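PDB 1T3Q: quinoline 2-oxidoreductase large subunit from Pseudomonas putida, which carries the molybdenum centre with its pterin cytosine dinucleotide and, within the xanthine dehydrogenase family, probably oxidises quinoline at its carbon 2. Local coordinates for residues L39-V45 and L275-W281; G70-C76 and V116-S122; A206-Y210 and V268-R273; L217-T221 and E265-C269; M225-T231 and T536-F542. All coordinates share one frame; numbering follows the deposited sequence.

Interaction 1 (L39-V45 and L275-W281); sequences LSGMLHV and LGRPVRW
R277 grips the carbonyl oxygen of G41 side-on with two nitrogens, NE at 2.9 Å from G41 O and NH2 as close. The NE bond uses a lone pair in the carbonyl plane, whereas NH2 stands above that plane. A bend at chi3 (64°) turns the guanidinium to this oxygen, and L43 CD2 rests over one of its faces. Glycine suits position 41 of the type II turn because phi is positive there. Strand 43-49 of the hammerhead region then pairs in parallel with strand 279-282 of the first cofactor-binding region: L43 N bonds P278 O at 2.8 Å, R280 N bonds L43 O and V45 N bonds R280 O. The P278 ring packs on L39 CD1. Extended R280 lies beside H44; one water links R280 NH2 to H44 ND1, while A35 O takes R280 NH1. A second water donates to V45 O and R280 O. Both arginines spend N-H groups on carbonyls and water; R280 also packs on E37 of the small subunit, which would probably ease its charge.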
# COMPACT_ATOMS: atom_id res chain seq x y z
N LEU B 39 2.97 -7.18 5.53
CA LEU B 39 3.95 -6.10 5.52
C LEU B 39 5.33 -6.70 5.76
O LEU B 39 5.49 -7.62 6.57
CB LEU B 39 3.63 -5.07 6.61
CG LEU B 39 2.33 -4.28 6.49
CD1 LEU B 39 2.28 -3.25 7.60
CD2 LEU B 39 2.23 -3.61 5.13
N SER B 40 6.32 -6.17 5.06
CA SER B 40 7.70 -6.64 5.18
C SER B 40 8.21 -6.51 6.62
O SER B 40 7.99 -5.49 7.27
CB SER B 40 8.60 -5.85 4.23
OG SER B 40 9.95 -6.29 4.33
N GLY B 41 8.87 -7.56 7.10
CA GLY B 41 9.42 -7.56 8.44
C GLY B 41 8.40 -7.58 9.56
O GLY B 41 8.73 -7.41 10.73
N MET B 42 7.14 -7.80 9.19
CA MET B 42 6.03 -7.84 10.13
C MET B 42 6.23 -8.82 11.30
O MET B 42 6.55 -9.99 11.09
CB MET B 42 4.76 -8.20 9.36
CG MET B 42 3.46 -8.03 10.09
SD MET B 42 2.11 -8.21 8.91
CE MET B 42 2.33 -9.89 8.39
N LEU B 43 6.02 -8.32 12.51
CA LEU B 43 6.13 -9.13 13.73
C LEU B 43 4.74 -9.40 14.30
O LEU B 43 3.75 -8.76 13.90
CB LEU B 43 7.00 -8.42 14.77
CG LEU B 43 8.48 -8.28 14.40
CD1 LEU B 43 9.18 -7.37 15.39
CD2 LEU B 43 9.13 -9.67 14.38
N HIS B 44 4.66 -10.34 15.24
CA HIS B 44 3.39 -10.75 15.82
C HIS B 44 3.29 -10.61 17.33
O HIS B 44 4.23 -10.93 18.05
CB HIS B 44 3.11 -12.19 15.43
CG HIS B 44 3.18 -12.43 13.95
ND1 HIS B 44 2.05 -12.56 13.17
CD2 HIS B 44 4.23 -12.49 13.11
CE1 HIS B 44 2.41 -12.70 11.90
NE2 HIS B 44 3.73 -12.66 11.84
N VAL B 45 2.13 -10.16 17.80
CA VAL B 45 1.94 -10.01 19.24
C VAL B 45 0.99 -11.06 19.79
O VAL B 45 0.04 -11.48 19.12
CB VAL B 45 1.40 -8.59 19.58
CG1 VAL B 45 -0.00 -8.41 19.04
CG2 VAL B 45 1.41 -8.38 21.10
N LEU B 275 9.88 -1.01 18.27
CA LEU B 275 10.70 -1.98 17.54
C LEU B 275 11.18 -1.55 16.16
O LEU B 275 12.10 -2.16 15.61
CB LEU B 275 9.94 -3.31 17.42
CG LEU B 275 9.56 -4.01 18.72
CD1 LEU B 275 8.59 -5.15 18.43
CD2 LEU B 275 10.81 -4.53 19.41
N GLY B 276 10.56 -0.53 15.59
CA GLY B 276 10.97 -0.08 14.27
C GLY B 276 10.56 -1.07 13.19
O GLY B 276 11.17 -1.13 12.12
N ARG B 277 9.53 -1.86 13.47
CA ARG B 277 9.02 -2.84 12.51
C ARG B 277 7.51 -2.95 12.67
O ARG B 277 6.96 -2.60 13.71
CB ARG B 277 9.67 -4.20 12.75
CG ARG B 277 11.16 -4.21 12.46
CD ARG B 277 11.78 -5.54 12.80
NE ARG B 277 11.27 -6.63 11.97
CZ ARG B 277 11.68 -7.89 12.06
NH1 ARG B 277 12.62 -8.22 12.95
NH2 ARG B 277 11.16 -8.82 11.28
N PRO B 278 6.81 -3.45 11.63
CA PRO B 278 5.36 -3.58 11.74
C PRO B 278 4.99 -4.59 12.82
O PRO B 278 5.70 -5.58 13.02
CB PRO B 278 4.94 -4.06 10.34
CG PRO B 278 6.02 -3.55 9.46
CD PRO B 278 7.27 -3.81 10.28
N VAL B 279 3.89 -4.33 13.51
CA VAL B 279 3.42 -5.24 14.56
C VAL B 279 1.97 -5.59 14.29
O VAL B 279 1.10 -4.72 14.25
CB VAL B 279 3.55 -4.60 15.95
CG1 VAL B 279 3.00 -5.56 17.01
CG2 VAL B 279 5.01 -4.26 16.23
N ARG B 280 1.72 -6.88 14.13
CA ARG B 280 0.41 -7.41 13.83
C ARG B 280 -0.30 -8.05 15.01
O ARG B 280 0.27 -8.90 15.71
CB ARG B 280 0.55 -8.44 12.70
CG ARG B 280 -0.70 -9.23 12.30
CD ARG B 280 -0.28 -10.16 11.16
NE ARG B 280 -1.37 -10.86 10.48
CZ ARG B 280 -1.87 -12.02 10.86
NH1 ARG B 280 -2.85 -12.58 10.15
NH2 ARG B 280 -1.41 -12.64 11.94
N TRP B 281 -1.55 -7.63 15.23
CA TRP B 281 -2.39 -8.17 16.28
C TRP B 281 -3.68 -8.72 15.67
O TRP B 281 -4.52 -7.95 15.21
CB TRP B 281 -2.77 -7.09 17.31
CG TRP B 281 -3.94 -7.47 18.18
CD1 TRP B 281 -4.02 -8.53 19.05
CD2 TRP B 281 -5.21 -6.79 18.27
NE1 TRP B 281 -5.25 -8.55 19.67
CE2 TRP B 281 -6.00 -7.50 19.21
CE3 TRP B 281 -5.75 -5.66 17.65
CZ2 TRP B 281 -7.30 -7.11 19.55
CZ3 TRP B 281 -7.04 -5.26 17.99
CH2 TRP B 281 -7.80 -5.99 18.93
O HOH W 1 -0.36 -12.06 14.44
O HOH W 2 -1.35 -11.46 16.80

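Interaction 2 (G70-C76 and V116-S122); sequences GVELVWC and VAVVVAS
V74 and V119 each carry CG1 anti to the backbone N (chi1 179° and 176°), which sets their CG2 methyls side by side, V74 CG2 3.9 Å from V119 CG2. The side chains of V71 and V119 cross at about a right angle, touching through their CG1 methyls, and A121, small enough to come close to a main-chain carbonyl, brings its CB to 3.3 Å from G70 O. On the opposite face of the sheet, V118 CG2 touches W75 CB at 3.8 Å, and L73 CD2 lies over one face of the W75 indole, near its rim. Beta-branched valines suit such extended backbone. The strands run antiparallel, with W75 and V118 a hydrogen-bonded pair: W75 N bonds V118 O, and V118 N returns the bond to W75 O at 3.0 Å. Regular pairing breaks at a classic beta bulge, where E72 N bonds V120 O at 2.9 Å and L73 N adds a weak bond to the same oxygen. Beyond the bulge S122 N bonds G70 O at 2.8 Å; lacking a CB, G70 avoids S122 OG and the preceding carbonyl oxygen. Strand 71-76 is outermost in this chain's mixed sheet, in the hammerhead region, while strand 115-121 bonds onward to strand 43-49. V71, V119 and A121 pack on helix 124-131, whereas L73, W75 and V120 face L271 or L275 of helix 263-275.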
# COMPACT_ATOMS: atom_id res chain seq x y z
N GLY B 70 13.31 -16.00 18.54
CA GLY B 70 12.19 -15.48 17.78
C GLY B 70 11.48 -14.34 18.49
O GLY B 70 10.76 -13.57 17.86
N VAL B 71 11.67 -14.24 19.80
CA VAL B 71 11.04 -13.18 20.58
C VAL B 71 11.86 -11.90 20.50
O VAL B 71 13.08 -11.92 20.68
CB VAL B 71 10.89 -13.58 22.05
CG1 VAL B 71 10.30 -12.41 22.84
CG2 VAL B 71 9.99 -14.80 22.17
N GLU B 72 11.18 -10.79 20.23
CA GLU B 72 11.84 -9.50 20.10
C GLU B 72 11.53 -8.57 21.26
O GLU B 72 12.27 -7.62 21.51
CB GLU B 72 11.42 -8.83 18.79
CG GLU B 72 11.81 -9.61 17.56
CD GLU B 72 13.31 -9.64 17.34
OE1 GLU B 72 13.81 -10.61 16.75
OE2 GLU B 72 13.98 -8.67 17.76
N LEU B 73 10.46 -8.84 21.98
CA LEU B 73 10.08 -7.96 23.07
C LEU B 73 8.98 -8.52 23.96
O LEU B 73 8.11 -9.25 23.50
CB LEU B 73 9.62 -6.62 22.46
CG LEU B 73 9.01 -5.49 23.31
CD1 LEU B 73 8.95 -4.23 22.46
CD2 LEU B 73 7.62 -5.87 23.79
N VAL B 74 9.04 -8.18 25.24
CA VAL B 74 8.03 -8.60 26.20
C VAL B 74 7.79 -7.41 27.13
O VAL B 74 8.72 -6.93 27.78
CB VAL B 74 8.47 -9.81 27.03
CG1 VAL B 74 7.38 -10.18 28.02
CG2 VAL B 74 8.77 -10.99 26.12
N TRP B 75 6.55 -6.94 27.19
CA TRP B 75 6.20 -5.80 28.04
C TRP B 75 5.20 -6.18 29.12
O TRP B 75 4.36 -7.06 28.92
CB TRP B 75 5.56 -4.68 27.22
CG TRP B 75 6.49 -3.77 26.49
CD1 TRP B 75 7.86 -3.74 26.56
CD2 TRP B 75 6.12 -2.71 25.59
NE1 TRP B 75 8.35 -2.74 25.76
CE2 TRP B 75 7.30 -2.09 25.16
CE3 TRP B 75 4.88 -2.24 25.12
CZ2 TRP B 75 7.30 -1.01 24.26
CZ3 TRP B 75 4.88 -1.16 24.23
CH2 TRP B 75 6.08 -0.57 23.81
N CYS B 76 5.31 -5.53 30.27
CA CYS B 76 4.36 -5.75 31.35
C CYS B 76 3.68 -4.39 31.55
O CYS B 76 3.99 -3.44 30.83
CB CYS B 76 5.07 -6.21 32.63
SG CYS B 76 6.21 -5.02 33.35
N VAL B 116 -2.03 -8.67 30.92
CA VAL B 116 -1.04 -8.39 31.96
C VAL B 116 0.36 -8.33 31.35
O VAL B 116 1.30 -7.81 31.97
CB VAL B 116 -1.07 -9.45 33.08
CG1 VAL B 116 -2.47 -9.52 33.68
CG2 VAL B 116 -0.64 -10.80 32.55
N ALA B 117 0.50 -8.86 30.15
CA ALA B 117 1.78 -8.85 29.45
C ALA B 117 1.58 -9.14 27.97
O ALA B 117 0.67 -9.87 27.59
CB ALA B 117 2.72 -9.89 30.06
N VAL B 118 2.44 -8.56 27.14
CA VAL B 118 2.39 -8.80 25.71
C VAL B 118 3.76 -9.23 25.20
O VAL B 118 4.80 -8.79 25.70
CB VAL B 118 1.94 -7.55 24.92
CG1 VAL B 118 0.47 -7.26 25.20
CG2 VAL B 118 2.80 -6.35 25.28
N VAL B 119 3.74 -10.11 24.21
CA VAL B 119 4.97 -10.61 23.61
C VAL B 119 4.93 -10.38 22.11
O VAL B 119 3.92 -10.65 21.46
CB VAL B 119 5.14 -12.13 23.86
CG1 VAL B 119 6.39 -12.63 23.14
CG2 VAL B 119 5.21 -12.43 25.36
N VAL B 120 6.02 -9.86 21.57
CA VAL B 120 6.12 -9.65 20.13
C VAL B 120 7.19 -10.62 19.65
O VAL B 120 8.31 -10.64 20.18
CB VAL B 120 6.52 -8.21 19.79
CG1 VAL B 120 6.75 -8.07 18.29
CG2 VAL B 120 5.42 -7.25 20.23
N ALA B 121 6.86 -11.44 18.66
CA ALA B 121 7.81 -12.42 18.14
C ALA B 121 7.69 -12.61 16.63
O ALA B 121 6.82 -12.02 15.99
CB ALA B 121 7.61 -13.76 18.86
N SER B 122 8.56 -13.44 16.08
CA SER B 122 8.60 -13.71 14.64
C SER B 122 7.33 -14.34 14.09
O SER B 122 7.06 -14.24 12.89
CB SER B 122 9.80 -14.62 14.33
OG SER B 122 9.69 -15.83 15.04

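Interaction 3 (A206-Y210 and V268-R273); sequences AVAQY and VCLLSR
One hydrogen bond joins strand to helix: Y210 N donates to S272 OG at 2.8 Å, with a moderately straight N-H of 149°. With chi1 at 178°, S272 swings its hydroxyl opposite its own backbone N and over to the strand. The same oxygen is also hydrogen-bonded to R277 O, so a serine, able to accept and donate at once, ties together the strand, the helix and the chain that leaves the helix. Contacts with an aromatic face come next. R273 CG sits over the centre of the Y210 ring, 3.7 Å from the centroid, in a CH-pi contact; the aliphatic part of the arginine does the touching, and its guanidinium plane is turned 76° from the ring. Helix 263-275 covers one face of the mixed sheet here, and the next strand, 279-282, returns to pair with strand 205-211. Strand and helix axes approach to 6.9 Å, a closeness that small side chains permit. The remaining contacts are apolar. A208 CB fits against the helix backbone, 3.3 Å from V268 O, and the same methyl touches V268 CG2 and C269 SG, while A206 CB also meets V268 CG2.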
# COMPACT_ATOMS: atom_id res chain seq x y z
N ALA B 206 -5.50 -5.53 14.18
CA ALA B 206 -4.88 -4.28 13.79
C ALA B 206 -3.40 -4.51 13.51
O ALA B 206 -2.79 -5.41 14.08
CB ALA B 206 -5.07 -3.23 14.88
N VAL B 207 -2.84 -3.70 12.63
CA VAL B 207 -1.43 -3.78 12.27
C VAL B 207 -0.90 -2.36 12.22
O VAL B 207 -1.46 -1.51 11.53
CB VAL B 207 -1.22 -4.44 10.88
CG1 VAL B 207 0.26 -4.53 10.56
CG2 VAL B 207 -1.85 -5.82 10.86
N ALA B 208 0.17 -2.10 12.96
CA ALA B 208 0.76 -0.77 12.98
C ALA B 208 2.13 -0.77 12.32
O ALA B 208 2.89 -1.72 12.44
CB ALA B 208 0.88 -0.27 14.42
N GLN B 209 2.43 0.31 11.61
CA GLN B 209 3.72 0.46 10.96
C GLN B 209 4.24 1.85 11.25
O GLN B 209 3.72 2.84 10.72
CB GLN B 209 3.59 0.26 9.45
CG GLN B 209 4.93 0.34 8.71
CD GLN B 209 4.79 0.07 7.22
OE1 GLN B 209 5.46 -0.80 6.67
NE2 GLN B 209 3.93 0.84 6.57
N TYR B 210 5.24 1.93 12.12
CA TYR B 210 5.84 3.21 12.47
C TYR B 210 7.16 3.33 11.73
O TYR B 210 7.97 2.41 11.75
CB TYR B 210 6.09 3.30 13.97
CG TYR B 210 6.60 4.66 14.37
CD1 TYR B 210 5.72 5.72 14.57
CD2 TYR B 210 7.97 4.91 14.49
CE1 TYR B 210 6.19 7.00 14.88
CE2 TYR B 210 8.45 6.18 14.80
CZ TYR B 210 7.55 7.22 14.99
OH TYR B 210 8.01 8.48 15.29
N VAL B 268 -0.32 -1.87 19.51
CA VAL B 268 0.47 -2.15 18.31
C VAL B 268 1.22 -0.92 17.83
O VAL B 268 2.33 -1.03 17.32
CB VAL B 268 -0.39 -2.73 17.16
CG1 VAL B 268 -0.86 -4.13 17.54
CG2 VAL B 268 -1.58 -1.83 16.86
N CYS B 269 0.63 0.26 18.01
CA CYS B 269 1.30 1.49 17.60
C CYS B 269 2.53 1.72 18.47
O CYS B 269 3.60 2.05 17.97
CB CYS B 269 0.35 2.69 17.74
SG CYS B 269 -1.05 2.65 16.60
N LEU B 270 2.36 1.52 19.77
CA LEU B 270 3.46 1.70 20.71
C LEU B 270 4.56 0.68 20.43
O LEU B 270 5.74 1.00 20.45
CB LEU B 270 2.96 1.55 22.15
CG LEU B 270 2.01 2.64 22.65
CD1 LEU B 270 1.53 2.29 24.05
CD2 LEU B 270 2.72 3.99 22.66
N LEU B 271 4.15 -0.56 20.17
CA LEU B 271 5.10 -1.63 19.90
C LEU B 271 5.86 -1.42 18.60
O LEU B 271 7.08 -1.63 18.54
CB LEU B 271 4.36 -2.98 19.87
CG LEU B 271 3.85 -3.46 21.23
CD1 LEU B 271 2.85 -4.60 21.04
CD2 LEU B 271 5.04 -3.92 22.09
N SER B 272 5.16 -1.02 17.54
CA SER B 272 5.82 -0.79 16.27
C SER B 272 6.80 0.37 16.39
O SER B 272 7.89 0.32 15.81
CB SER B 272 4.81 -0.49 15.17
OG SER B 272 5.49 -0.24 13.95
N ARG B 273 6.43 1.41 17.13
CA ARG B 273 7.34 2.54 17.28
C ARG B 273 8.58 2.08 18.04
O ARG B 273 9.69 2.43 17.69
CB ARG B 273 6.66 3.68 18.04
CG ARG B 273 7.54 4.93 18.17
CD ARG B 273 6.81 6.09 18.84
NE ARG B 273 6.39 5.74 20.19
CZ ARG B 273 5.77 6.58 21.02
NH1 ARG B 273 5.43 6.18 22.24
NH2 ARG B 273 5.52 7.83 20.64

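Interaction 4 (L217-T221 and E265-C269); sequences LILWT and ELLVC
T221 OG1 donates a short hydrogen bond to E265 OE1, 2.6 Å away, on the anti lone pair of that carboxylate oxygen. T221 turns its hydroxyl opposite its backbone N (chi1 174°), facing the helix, and extended E265 crosses it at about a right angle. The other oxygen, OE2, is taken by H262 N, so both ends of this buried carboxylate have donors, which would fix its rotation. Farther along, packing is apolar. L219 CD1 meets V268 CG2 at 3.7 Å, and both of its methyls touch C269 SG. L217 CD2 reaches the same sulfur at 3.6 Å, so the compact cysteine is wedged against both leucines. This is a helix packed on one face of the mixed sheet, with alternate strand residues L217 and L219 facing it; the two run roughly antiparallel, their axes approaching to 9.5 Å, a gap these leucines bridge. The L219 backbone bonds strand 244-247 and that of I218 bonds strand 205-211, while V229 of helix 226-237 packs against L219 and E265.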
# COMPACT_ATOMS: atom_id res chain seq x y z
N LEU B 217 3.11 7.27 11.31
CA LEU B 217 2.50 6.03 11.74
C LEU B 217 1.29 5.67 10.90
O LEU B 217 0.41 6.52 10.67
CB LEU B 217 2.06 6.14 13.21
CG LEU B 217 1.10 5.08 13.75
CD1 LEU B 217 1.81 3.73 13.86
CD2 LEU B 217 0.57 5.50 15.11
N ILE B 218 1.24 4.43 10.43
CA ILE B 218 0.07 3.97 9.68
C ILE B 218 -0.50 2.85 10.53
O ILE B 218 0.21 1.91 10.89
CB ILE B 218 0.44 3.38 8.30
CG1 ILE B 218 1.05 4.45 7.40
CG2 ILE B 218 -0.81 2.80 7.64
CD1 ILE B 218 1.45 3.94 6.02
N LEU B 219 -1.78 2.96 10.87
CA LEU B 219 -2.44 1.94 11.66
C LEU B 219 -3.59 1.35 10.86
O LEU B 219 -4.57 2.05 10.57
CB LEU B 219 -3.00 2.52 12.96
CG LEU B 219 -3.89 1.56 13.77
CD1 LEU B 219 -3.09 0.34 14.22
CD2 LEU B 219 -4.46 2.29 14.98
N TRP B 220 -3.45 0.09 10.48
CA TRP B 220 -4.51 -0.62 9.77
C TRP B 220 -5.34 -1.24 10.88
O TRP B 220 -4.79 -1.89 11.77
CB TRP B 220 -3.94 -1.76 8.92
CG TRP B 220 -3.31 -1.34 7.64
CD1 TRP B 220 -3.91 -1.30 6.40
CD2 TRP B 220 -1.95 -0.96 7.44
NE1 TRP B 220 -2.99 -0.92 5.45
CE2 TRP B 220 -1.78 -0.71 6.06
CE3 TRP B 220 -0.85 -0.81 8.29
CZ2 TRP B 220 -0.55 -0.32 5.51
CZ3 TRP B 220 0.38 -0.43 7.75
CH2 TRP B 220 0.51 -0.19 6.36
N THR B 221 -6.64 -1.02 10.88
CA THR B 221 -7.47 -1.62 11.91
C THR B 221 -8.89 -1.87 11.44
O THR B 221 -9.45 -1.07 10.69
CB THR B 221 -7.50 -0.74 13.19
OG1 THR B 221 -8.45 -1.29 14.12
CG2 THR B 221 -7.89 0.70 12.88
N GLU B 265 -5.21 -1.64 19.90
CA GLU B 265 -4.95 -0.71 18.80
C GLU B 265 -3.84 0.25 19.20
O GLU B 265 -2.97 0.59 18.41
CB GLU B 265 -6.22 0.08 18.43
CG GLU B 265 -7.30 -0.79 17.79
CD GLU B 265 -8.59 -0.03 17.52
OE1 GLU B 265 -9.01 0.02 16.34
OE2 GLU B 265 -9.19 0.50 18.48
N LEU B 266 -3.87 0.68 20.46
CA LEU B 266 -2.85 1.59 20.93
C LEU B 266 -1.56 0.81 21.09
O LEU B 266 -0.49 1.28 20.70
CB LEU B 266 -3.25 2.21 22.27
CG LEU B 266 -4.53 3.06 22.26
CD1 LEU B 266 -4.76 3.65 23.65
CD2 LEU B 266 -4.41 4.16 21.23
N LEU B 267 -1.66 -0.39 21.64
CA LEU B 267 -0.48 -1.21 21.87
C LEU B 267 0.33 -1.50 20.61
O LEU B 267 1.55 -1.36 20.64
CB LEU B 267 -0.86 -2.52 22.56
CG LEU B 267 -1.26 -2.38 24.03
CD1 LEU B 267 -1.87 -3.68 24.53
CD2 LEU B 267 -0.03 -1.99 24.87
N VAL B 268 -0.32 -1.87 19.51
CA VAL B 268 0.47 -2.15 18.31
C VAL B 268 1.22 -0.92 17.83
O VAL B 268 2.33 -1.03 17.32
CB VAL B 268 -0.39 -2.73 17.16
CG1 VAL B 268 -0.86 -4.13 17.54
CG2 VAL B 268 -1.58 -1.83 16.86
N CYS B 269 0.63 0.26 18.01
CA CYS B 269 1.30 1.49 17.60
C CYS B 269 2.53 1.72 18.47
O CYS B 269 3.60 2.05 17.97
CB CYS B 269 0.35 2.69 17.74
SG CYS B 269 -1.05 2.65 16.60

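Interaction 5 (M225-T231 and T536-F542); sequences MPSFVRT and TKNTYGF
S227 CB lies over the centre of the Y540 ring, 3.7 Å from the centroid in a CH-pi contact, while S227 OG accepts a nearly straight hydrogen bond (170°) from G541 N at 3.1 Å. A serine suits the place, since its small methylene can sit close over the ring face and its hydroxyl meets the passing backbone. One turn on, Y540 OH donates to T231 OG1 at 2.6 Å; that oxygen lies in the plane of the ring, at its edge, and E241 OE1 is a further partner of it. M225 CG comes within 3.2 Å of F542 O, a buried carbonyl with no polar partner in the model. Two waters fill out the shell: one joins S227 OG to T539 O, the other takes S227 N, in the first turn of the helix, and donates to G541 O at 2.6 Å. T536 CG2 lies 4.0 Å from P226 CB, and V246 N holds T536 OG1, against which R230 CD packs. Farther out, R230 bonds I244 O and forms a salt bridge with D492 of the second subunit, whose Y610 meets Y540 edge-to-face. The direct bonds between the two segments are thus made by uncharged groups, which join an irregular loop to a helix start where the M225 side chain lies about 7 Å from the bound dioxosulfidomolybdenum ion.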
# COMPACT_ATOMS: atom_id res chain seq x y z
N MET B 225 -14.91 3.21 13.13
CA MET B 225 -14.67 4.64 13.39
C MET B 225 -13.20 5.06 13.20
O MET B 225 -12.53 5.42 14.16
CB MET B 225 -15.10 4.96 14.83
CG MET B 225 -16.54 4.53 15.17
SD MET B 225 -16.95 4.66 16.94
CE MET B 225 -16.99 6.47 17.15
N PRO B 226 -12.70 5.04 11.96
CA PRO B 226 -11.30 5.41 11.70
C PRO B 226 -10.80 6.79 12.16
O PRO B 226 -9.71 6.89 12.72
CB PRO B 226 -11.17 5.22 10.18
CG PRO B 226 -12.55 5.50 9.69
CD PRO B 226 -13.42 4.80 10.69
N SER B 227 -11.59 7.84 11.93
CA SER B 227 -11.18 9.18 12.35
C SER B 227 -11.05 9.25 13.87
O SER B 227 -10.15 9.92 14.40
CB SER B 227 -12.19 10.23 11.88
OG SER B 227 -12.24 10.30 10.46
N PHE B 228 -11.95 8.56 14.56
CA PHE B 228 -11.97 8.51 16.02
C PHE B 228 -10.70 7.83 16.53
O PHE B 228 -10.04 8.32 17.45
CB PHE B 228 -13.21 7.73 16.47
CG PHE B 228 -13.16 7.26 17.89
CD1 PHE B 228 -13.32 8.15 18.95
CD2 PHE B 228 -13.00 5.90 18.17
CE1 PHE B 228 -13.30 7.69 20.27
CE2 PHE B 228 -12.98 5.44 19.49
CZ PHE B 228 -13.14 6.34 20.54
N VAL B 229 -10.35 6.70 15.93
CA VAL B 229 -9.16 5.97 16.34
C VAL B 229 -7.90 6.82 16.15
O VAL B 229 -7.05 6.87 17.04
CB VAL B 229 -9.02 4.64 15.55
CG1 VAL B 229 -7.70 3.96 15.89
CG2 VAL B 229 -10.18 3.72 15.88
N ARG B 230 -7.80 7.47 15.00
CA ARG B 230 -6.64 8.32 14.71
C ARG B 230 -6.46 9.39 15.79
O ARG B 230 -5.37 9.57 16.32
CB ARG B 230 -6.80 8.98 13.34
CG ARG B 230 -5.72 10.02 13.01
CD ARG B 230 -5.93 10.57 11.62
NE ARG B 230 -5.00 11.64 11.25
CZ ARG B 230 -5.35 12.92 11.11
NH1 ARG B 230 -4.44 13.82 10.76
NH2 ARG B 230 -6.60 13.30 11.31
N THR B 231 -7.54 10.10 16.10
CA THR B 231 -7.48 11.16 17.11
C THR B 231 -7.15 10.62 18.50
O THR B 231 -6.38 11.24 19.24
CB THR B 231 -8.82 11.92 17.18
OG1 THR B 231 -9.18 12.39 15.88
CG2 THR B 231 -8.70 13.11 18.13
N THR B 536 -7.85 7.98 6.50
CA THR B 536 -8.06 9.26 7.16
C THR B 536 -7.25 10.38 6.50
O THR B 536 -7.17 11.49 7.03
CB THR B 536 -7.68 9.19 8.65
OG1 THR B 536 -6.32 8.76 8.78
CG2 THR B 536 -8.59 8.21 9.38
N LYS B 537 -6.67 10.10 5.34
CA LYS B 537 -5.89 11.12 4.63
C LYS B 537 -6.76 12.31 4.24
O LYS B 537 -6.26 13.43 4.09
CB LYS B 537 -5.27 10.53 3.36
CG LYS B 537 -3.95 9.81 3.58
CD LYS B 537 -3.39 9.41 2.23
CE LYS B 537 -1.90 9.27 2.24
NZ LYS B 537 -1.40 9.01 0.85
N ASN B 538 -8.05 12.06 4.06
CA ASN B 538 -9.00 13.11 3.69
C ASN B 538 -10.37 12.83 4.30
O ASN B 538 -10.78 11.67 4.43
CB ASN B 538 -9.10 13.24 2.17
CG ASN B 538 -7.79 13.68 1.53
OD1 ASN B 538 -6.91 12.86 1.24
ND2 ASN B 538 -7.63 14.98 1.33
N THR B 539 -11.06 13.91 4.65
CA THR B 539 -12.37 13.92 5.30
C THR B 539 -12.19 13.53 6.76
O THR B 539 -11.12 13.06 7.15
CB THR B 539 -13.44 12.97 4.64
OG1 THR B 539 -13.17 11.60 4.98
CG2 THR B 539 -13.46 13.15 3.14
N TYR B 540 -13.22 13.73 7.56
CA TYR B 540 -13.17 13.40 8.98
C TYR B 540 -14.58 13.12 9.46
O TYR B 540 -15.49 13.92 9.23
CB TYR B 540 -12.58 14.57 9.77
CG TYR B 540 -12.31 14.25 11.22
CD1 TYR B 540 -13.34 14.21 12.16
CD2 TYR B 540 -11.02 13.93 11.65
CE1 TYR B 540 -13.10 13.87 13.49
CE2 TYR B 540 -10.76 13.58 12.97
CZ TYR B 540 -11.80 13.55 13.88
OH TYR B 540 -11.55 13.18 15.18
N GLY B 541 -14.77 12.00 10.15
CA GLY B 541 -16.10 11.67 10.63
C GLY B 541 -16.12 10.67 11.76
O GLY B 541 -15.14 9.98 12.01
N PHE B 542 -17.26 10.58 12.43
CA PHE B 542 -17.42 9.67 13.55
C PHE B 542 -17.58 8.20 13.13
O PHE B 542 -17.52 7.31 13.97
CB PHE B 542 -18.60 10.12 14.42
CG PHE B 542 -18.26 11.21 15.40
CD1 PHE B 542 -17.52 12.33 14.99
CD2 PHE B 542 -18.66 11.13 16.73
CE1 PHE B 542 -17.19 13.34 15.90
CE2 PHE B 542 -18.33 12.14 17.65
CZ PHE B 542 -17.60 13.24 17.23
O HOH W 3 -10.40 11.07 8.85
O HOH W 4 -14.49 7.69 10.85

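How the interactions relate
From the N terminus, residues 39-45 open the long loop that interaction 1 closes at 275-281. Nested inside it, interaction 2 closes first, pairing 70-76 with 116-122 at one edge of the beta sheet. Interactions 3 and 4 follow, also nested: the neighbouring strands 206-210 and 217-221 both end on helix 263-275 and share V268 and C269. Strands 43-49 and 279-282 join the hammerhead region to the first cofactor-binding region, and L271 touches W75 of interaction 2. Interaction 5 crosses interactions 1, 3 and 4, since 225-231 lies inside their loops and 536-542 far beyond; through V229 it touches interaction 4, tying that beta sheet to the second cofactor-binding region.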